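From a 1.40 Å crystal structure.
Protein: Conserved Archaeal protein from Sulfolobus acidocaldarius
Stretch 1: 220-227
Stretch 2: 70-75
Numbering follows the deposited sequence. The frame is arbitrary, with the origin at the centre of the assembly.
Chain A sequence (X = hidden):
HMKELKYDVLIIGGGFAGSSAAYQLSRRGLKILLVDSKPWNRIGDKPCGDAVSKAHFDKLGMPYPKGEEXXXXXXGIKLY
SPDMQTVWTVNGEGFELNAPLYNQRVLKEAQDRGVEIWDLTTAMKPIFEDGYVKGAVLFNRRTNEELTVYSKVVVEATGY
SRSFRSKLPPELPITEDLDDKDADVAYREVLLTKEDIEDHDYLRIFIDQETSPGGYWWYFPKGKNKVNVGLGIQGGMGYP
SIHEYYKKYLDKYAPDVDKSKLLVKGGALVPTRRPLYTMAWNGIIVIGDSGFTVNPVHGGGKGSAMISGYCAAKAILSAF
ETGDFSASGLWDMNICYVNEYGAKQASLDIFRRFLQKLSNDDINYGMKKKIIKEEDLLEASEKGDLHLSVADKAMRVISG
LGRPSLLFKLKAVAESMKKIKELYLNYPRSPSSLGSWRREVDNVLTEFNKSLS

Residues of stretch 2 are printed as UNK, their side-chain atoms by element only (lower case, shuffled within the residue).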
# COMPACT_ATOMS: atom_id res chain seq x y z
N PHE A 220 -12.29 9.46 -8.70
CA PHE A 220 -12.57 9.55 -7.27
C PHE A 220 -13.03 10.98 -6.97
O PHE A 220 -12.20 11.90 -6.92
CB PHE A 220 -11.29 9.27 -6.46
CG PHE A 220 -10.85 7.82 -6.44
CD1 PHE A 220 -11.57 6.81 -7.05
CD2 PHE A 220 -9.69 7.48 -5.76
CE1 PHE A 220 -11.13 5.49 -6.99
CE2 PHE A 220 -9.25 6.18 -5.70
CZ PHE A 220 -9.97 5.17 -6.31
N PRO A 221 -14.35 11.19 -6.76
CA PRO A 221 -14.79 12.57 -6.53
C PRO A 221 -14.26 13.15 -5.22
O PRO A 221 -14.26 12.47 -4.18
CB PRO A 221 -16.32 12.45 -6.48
CG PRO A 221 -16.63 11.16 -7.24
CD PRO A 221 -15.48 10.26 -6.87
N LYS A 222 -13.81 14.39 -5.30
CA LYS A 222 -13.36 15.14 -4.13
C LYS A 222 -14.35 16.25 -3.76
O LYS A 222 -14.06 17.10 -2.92
CB LYS A 222 -11.98 15.74 -4.40
CG LYS A 222 -10.84 14.74 -4.29
CD LYS A 222 -9.50 15.42 -4.56
CE LYS A 222 -8.32 14.52 -4.22
NZ LYS A 222 -8.10 14.40 -2.75
N GLY A 223 -15.52 16.21 -4.38
CA GLY A 223 -16.56 17.20 -4.18
C GLY A 223 -17.59 17.02 -5.27
O GLY A 223 -17.53 16.05 -6.03
N LYS A 224 -18.51 17.97 -5.38
CA LYS A 224 -19.56 17.90 -6.38
C LYS A 224 -19.02 18.27 -7.76
O LYS A 224 -19.63 17.93 -8.78
CB LYS A 224 -20.70 18.85 -6.01
CG LYS A 224 -21.47 18.45 -4.76
CD LYS A 224 -22.60 17.50 -5.10
CE LYS A 224 -23.57 18.13 -6.09
NZ LYS A 224 -24.53 17.13 -6.64
N ASN A 225 -17.89 18.96 -7.79
CA ASN A 225 -17.33 19.49 -9.04
C ASN A 225 -15.81 19.39 -9.10
O ASN A 225 -15.15 20.19 -9.75
CB ASN A 225 -17.76 20.95 -9.25
CG ASN A 225 -19.23 21.08 -9.62
OD1 ASN A 225 -19.59 21.01 -10.80
ND2 ASN A 225 -20.07 21.28 -8.62
N LYS A 226 -15.25 18.39 -8.42
CA LYS A 226 -13.81 18.21 -8.38
C LYS A 226 -13.51 16.73 -8.28
O LYS A 226 -14.15 16.02 -7.52
CB LYS A 226 -13.20 18.97 -7.20
CG LYS A 226 -11.68 18.83 -7.10
CD LYS A 226 -11.04 19.87 -6.17
CE LYS A 226 -11.65 19.85 -4.78
NZ LYS A 226 -11.09 20.94 -3.92
N VAL A 227 -12.54 16.26 -9.06
CA VAL A 227 -12.28 14.83 -9.13
C VAL A 227 -10.79 14.52 -9.25
O VAL A 227 -10.04 15.23 -9.90
CB VAL A 227 -13.07 14.18 -10.31
CG1 VAL A 227 -12.62 14.73 -11.67
CG2 VAL A 227 -12.96 12.66 -10.28
N UNK A 70 -10.76 16.82 5.07
CA UNK A 70 -11.76 15.91 4.54
C UNK A 70 -12.48 16.57 3.39
O UNK A 70 -13.34 17.43 3.59
c UNK A 70 -12.75 15.49 5.63
c UNK A 70 -13.84 14.51 5.21
c UNK A 70 -13.28 13.41 4.33
c UNK A 70 -14.52 13.93 6.44
N UNK A 71 -12.11 16.18 2.18
CA UNK A 71 -12.64 16.83 0.99
C UNK A 71 -14.01 16.29 0.62
O UNK A 71 -14.87 17.04 0.19
c UNK A 71 -11.66 16.68 -0.18
c UNK A 71 -9.52 17.53 -1.20
o UNK A 71 -10.00 18.30 -2.06
o UNK A 71 -8.44 16.93 -1.35
c UNK A 71 -10.30 17.31 0.07
N UNK A 72 -14.22 14.99 0.82
CA UNK A 72 -15.48 14.38 0.41
C UNK A 72 -15.73 13.07 1.14
O UNK A 72 -14.82 12.24 1.28
o UNK A 72 -17.87 14.24 -1.27
n UNK A 72 -16.79 12.78 -2.60
c UNK A 72 -15.47 14.17 -1.12
c UNK A 72 -16.82 13.73 -1.66
N UNK A 73 -16.94 12.88 1.63
CA UNK A 73 -17.31 11.64 2.29
C UNK A 73 -17.67 10.57 1.27
O UNK A 73 -18.43 10.82 0.34
c UNK A 73 -18.25 8.64 5.34
c UNK A 73 -18.48 11.87 3.26
n UNK A 73 -17.12 7.98 6.04
c UNK A 73 -17.86 10.02 4.83
c UNK A 73 -18.97 10.62 3.97
N UNK A 74 -17.12 9.37 1.45
CA UNK A 74 -17.33 8.26 0.52
C UNK A 74 -18.23 7.19 1.13
O UNK A 74 -18.03 6.78 2.27
c UNK A 74 -16.20 6.42 -0.79
c UNK A 74 -15.72 9.33 -1.73
c UNK A 74 -15.08 8.64 -0.53
c UNK A 74 -15.99 7.61 0.13
N UNK A 75 -19.22 6.74 0.36
CA UNK A 75 -20.15 5.72 0.83
C UNK A 75 -20.03 4.39 0.10
O UNK A 75 -20.68 3.42 0.47
o UNK A 75 -21.42 7.20 2.93
n UNK A 75 -22.61 8.32 1.40
c UNK A 75 -21.59 6.23 0.76
c UNK A 75 -21.88 7.29 1.79
O HOH W 1 -12.28 19.92 -1.61

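Position 70 carries four side-chain carbons, forked at the second, and no heteroatom, and the side chain is out of reach of stretch 1. This is the pattern of leucine, and Leu-70 takes no part in the contact.

At position 71 three carbons run in a row and the third bears two oxygens, a carboxylate two methylenes from the backbone. CA-to-CB points toward stretch 1, and the two oxygens meet two different amines: one lies 2.9 Å from Lys-222 NZ, the other 3.4 Å from Lys-226 NZ. The chain length and the paired oxygens identify Glu-71. OE1 is the atom facing Lys-222 and OE2 the one facing Lys-226.

Position 72 has two carbons, the second carrying one oxygen and one nitrogen, a short carboxamide. The nitrogen approaches Pro-221 O at 3.0 Å, while CB packs 3.5 Å from the carbonyl carbon C of Lys-222. The residue is Asn-72, and ND2 is the donor to the proline carbonyl, with an N-H...acceptor angle of 148°.

At position 73 four carbons in a row end in a nitrogen. The CA-to-CB bond points away from stretch 1, and the side chain makes no contact there. The unbranched chain and its terminal nitrogen identify Lys-73.

Position 74 again has four carbons, but the fork is at the first and one arm is two carbons long. Although CA-to-CB points sideways, the end of the side chain comes nearer, and the end carbon of the longer arm lies 4.2 Å from Pro-221 O. The branching defines Ile-74, and that carbon is CD1.

Position 75 repeats the two-carbon carboxamide with one oxygen and one nitrogen, here out of reach of stretch 1. It is Asn-75.

The contact thus rests on neighbouring strand residues with different tasks. Glu-71 bridges two lysines brought together by the turn of stretch 1, where Lys-222 N donates to Lys-226 O at 2.8 Å. Its salt bridge to Lys-222 is the shorter; the hydrogen bond from Lys-226 NZ to OE2 is weak, but water 1 reinforces it, donating to Glu-71 OE2 at 2.8 Å and accepting from Lys-226 NZ at 2.8 Å. Asn-72 instead reads the backbone through Pro-221 O. No backbone hydrogen bond joins the stretches: Glu-71 O and Lys-222 O, both acceptors, simply lie 3.2 Å apart. Side chains therefore supply the polar links across a modest interface of 280 Å².

Stretch 2, residues 70-75: LENKIN
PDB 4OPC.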